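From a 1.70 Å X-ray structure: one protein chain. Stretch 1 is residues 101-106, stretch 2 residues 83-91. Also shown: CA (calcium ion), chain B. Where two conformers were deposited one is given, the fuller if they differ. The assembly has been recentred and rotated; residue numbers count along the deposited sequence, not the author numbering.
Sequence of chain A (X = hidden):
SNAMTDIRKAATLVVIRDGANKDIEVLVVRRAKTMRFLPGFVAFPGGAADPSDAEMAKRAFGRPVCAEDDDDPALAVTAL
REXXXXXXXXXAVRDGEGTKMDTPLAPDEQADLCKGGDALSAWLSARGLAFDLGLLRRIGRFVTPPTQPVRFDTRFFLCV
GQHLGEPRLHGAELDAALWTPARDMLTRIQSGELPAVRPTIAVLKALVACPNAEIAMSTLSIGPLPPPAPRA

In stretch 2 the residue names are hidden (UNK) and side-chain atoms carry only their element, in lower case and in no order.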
# COMPACT_ATOMS: atom_id res chain seq x y z
N MSE A 101 -12.23 11.28 6.18
CA MSE A 101 -13.08 10.10 6.19
C MSE A 101 -12.39 9.14 7.17
O MSE A 101 -11.19 8.90 7.03
CB MSE A 101 -13.13 9.46 4.78
CG MSE A 101 -13.61 8.02 4.84
SE MSE A 101 -13.79 7.29 3.02
CE MSE A 101 -15.24 8.31 2.70
N ASP A 102 -13.14 8.55 8.13
CA ASP A 102 -12.53 7.62 9.11
C ASP A 102 -13.29 6.30 9.24
O ASP A 102 -13.03 5.50 10.16
CB ASP A 102 -12.36 8.31 10.48
CG ASP A 102 -13.64 8.72 11.17
OD1 ASP A 102 -14.73 8.63 10.53
OD2 ASP A 102 -13.57 9.13 12.36
N THR A 103 -14.19 6.07 8.31
CA THR A 103 -14.97 4.85 8.28
C THR A 103 -14.42 3.86 7.24
O THR A 103 -13.81 4.25 6.24
CB THR A 103 -16.46 5.15 7.95
OG1 THR A 103 -16.50 5.82 6.70
CG2 THR A 103 -17.17 6.00 9.04
N PRO A 104 -14.68 2.57 7.44
CA PRO A 104 -14.30 1.60 6.41
C PRO A 104 -15.33 1.64 5.28
O PRO A 104 -16.46 2.15 5.44
CB PRO A 104 -14.43 0.25 7.14
CG PRO A 104 -15.50 0.48 8.17
CD PRO A 104 -15.38 1.92 8.59
N LEU A 105 -14.99 1.00 4.19
CA LEU A 105 -15.96 0.81 3.11
C LEU A 105 -16.86 -0.33 3.53
O LEU A 105 -16.42 -1.28 4.18
CB LEU A 105 -15.21 0.38 1.82
CG LEU A 105 -14.29 1.43 1.21
CD1 LEU A 105 -13.36 0.75 0.19
CD2 LEU A 105 -15.13 2.54 0.53
N ALA A 106 -18.12 -0.26 3.15
CA ALA A 106 -19.05 -1.35 3.41
C ALA A 106 -18.62 -2.50 2.45
O ALA A 106 -18.02 -2.23 1.41
CB ALA A 106 -20.47 -0.90 3.08
N UNK A 83 -4.91 -0.56 -1.93
CA UNK A 83 -5.15 -0.84 -0.53
C UNK A 83 -6.67 -0.93 -0.25
O UNK A 83 -7.12 -1.82 0.48
o UNK A 83 -3.06 0.17 0.11
c UNK A 83 -4.73 0.00 1.83
c UNK A 83 -4.48 0.24 0.35
N UNK A 84 -7.47 -0.01 -0.84
CA UNK A 84 -8.92 -0.01 -0.60
C UNK A 84 -9.48 -1.31 -1.15
O UNK A 84 -10.33 -1.96 -0.52
c UNK A 84 -9.56 1.20 -1.31
N UNK A 85 -8.99 -1.72 -2.33
CA UNK A 85 -9.49 -2.95 -2.94
C UNK A 85 -9.18 -4.16 -2.08
O UNK A 85 -10.00 -5.04 -1.97
c UNK A 85 -9.22 -2.15 -5.35
c UNK A 85 -8.83 -3.18 -4.31
c UNK A 85 -8.44 -2.28 -6.65
o UNK A 85 -8.57 -1.40 -7.52
o UNK A 85 -7.68 -3.27 -6.78
N UNK A 86 -7.96 -4.21 -1.51
CA UNK A 86 -7.49 -5.40 -0.81
C UNK A 86 -8.00 -5.53 0.61
O UNK A 86 -8.36 -6.64 1.01
c UNK A 86 -5.95 -5.39 -0.88
c UNK A 86 -3.94 -5.75 -2.32
o UNK A 86 -3.34 -6.42 -1.44
c UNK A 86 -5.45 -5.70 -2.27
o UNK A 86 -3.37 -5.19 -3.28
N UNK A 87 -8.03 -4.42 1.35
CA UNK A 87 -8.40 -4.50 2.77
C UNK A 87 -9.62 -3.68 3.19
O UNK A 87 -9.96 -3.67 4.38
c UNK A 87 -6.08 -5.36 3.43
c UNK A 87 -7.16 -4.26 3.68
c UNK A 87 -6.67 -1.82 4.51
c UNK A 87 -6.60 -2.85 3.44
N UNK A 88 -10.29 -3.04 2.22
CA UNK A 88 -11.58 -2.39 2.50
C UNK A 88 -11.55 -1.08 3.26
O UNK A 88 -12.55 -0.68 3.87
N UNK A 89 -10.38 -0.44 3.32
CA UNK A 89 -10.28 0.88 3.97
C UNK A 89 -9.72 1.86 2.93
O UNK A 89 -8.70 1.56 2.27
c UNK A 89 -11.70 2.03 9.09
c UNK A 89 -10.61 0.60 7.51
c UNK A 89 -9.35 0.87 5.20
c UNK A 89 -12.01 0.92 9.89
c UNK A 89 -9.82 -1.27 6.56
c UNK A 89 -9.91 0.08 6.37
n UNK A 89 -10.52 -1.64 7.69
c UNK A 89 -11.04 1.88 7.89
c UNK A 89 -11.74 -0.36 9.49
c UNK A 89 -11.02 -0.51 8.29
N UNK A 90 -10.33 3.06 2.86
CA UNK A 90 -9.80 4.15 2.04
C UNK A 90 -9.08 5.02 2.96
O UNK A 90 -9.71 5.64 3.86
c UNK A 90 -10.89 5.00 1.36
c UNK A 90 -12.62 5.30 -0.43
c UNK A 90 -11.32 4.58 -0.01
c UNK A 90 -10.22 4.79 -1.04
N UNK A 91 -7.77 5.10 2.79
CA UNK A 91 -6.90 5.92 3.61
C UNK A 91 -6.74 7.29 3.02
O UNK A 91 -6.83 7.47 1.79
c UNK A 91 -5.50 5.30 3.71
c UNK A 91 -6.24 3.05 4.43
c UNK A 91 -4.02 3.67 4.75
c UNK A 91 -5.36 4.17 4.74
CA CA B . -3.48 -5.52 -5.50
O HOH W 1 -5.95 -5.28 -5.60
O HOH W 2 -9.53 8.27 4.94
O HOH W 3 -3.30 -6.13 -7.74

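Position 83 carries three side-chain atoms: one carbon bearing an oxygen and a second carbon. That branched pattern, with the oxygen hydrogen-bonded elsewhere in the structure, is Thr-83. It lies too far from stretch 1 to touch it, but its backbone O accepts a bond from N of position 87 in the helix.

Position 84 has a single carbon beyond the backbone, pointing sideways yet still lying 4.1 Å from Leu-105 CD1. One carbon alone means Ala-84. Ala-84 gives the Leu-105 methyl CD1 an apolar contact on the helix.

Position 85 shows three carbons in a row, the third carrying two oxygens. An unbranched chain of this length ending in two oxygens, pointing away from stretch 1, reads as Glu-85. Water 1 donates to its OE1, 2.9 Å from the water O.

Position 86 repeats the pattern of three carbons and two terminal oxygens, and here an oxygen binds calcium, as expected of a carboxylate: this is Glu-86. Its OE2 lies 2.2 Å from the ion CA. Water 1 also binds the ion, so Glu-85 and Glu-86 are linked through water 1 and the ion, well apart from the contact with stretch 1.

Position 87 has four carbons forked at the first, one arm two carbons long, buried but out of reach of stretch 1. This fork identifies Ile-87, the last helical residue.

Position 88 has no side-chain atoms, and its backbone O accepts Leu-105 N at 3.0 Å with an N-H...O angle of 160°. It is Gly-88. Its phi of 76° is a value that favours glycine, and here the chain leaves the helix, although Gly-88 N still bonds back to Ala-84 O at 2.9 Å.

Position 89 holds one carbon followed by fused five- and six-membered rings of eight carbons and one nitrogen. Its CB points away, but the ring end comes back to stretch 1, where Pro-104 CB sits 3.5 Å from the centroid of the six-membered ring and only 5° off its normal, a CH-pi contact over the face. The indole makes it Trp-89; Asp-102 O lies at the ring edge, 3.9 Å from Trp-89 CZ3.

Position 90 has four carbons forked at the second and points toward stretch 1. A terminal carbon lies 3.9 Å from Leu-105 CD2, and CB is 4.1 Å from SE of Met-101, a selenomethionine. This is Leu-90, the terminal carbon being CD1.

Position 91 again has four carbons forked at the second, pointing away without contact: Leu-91.

The contact combines one direct backbone hydrogen bond with apolar packing. The rule to read here is that a glycine with positive phi follows the helix and its carbonyl takes the partner's N-H, while Leu-105 reaches both Ala-84 and Leu-90 and Pro-104 packs over the six-membered ring of Trp-89. Farther along, water 2 donates to both Leu-90 O (2.8 Å from the water O) and Met-101 O (2.7 Å from it), bridging two carbonyls that cannot bond each other.

Stretch 2, residues 83-91: TAEEIGWLL
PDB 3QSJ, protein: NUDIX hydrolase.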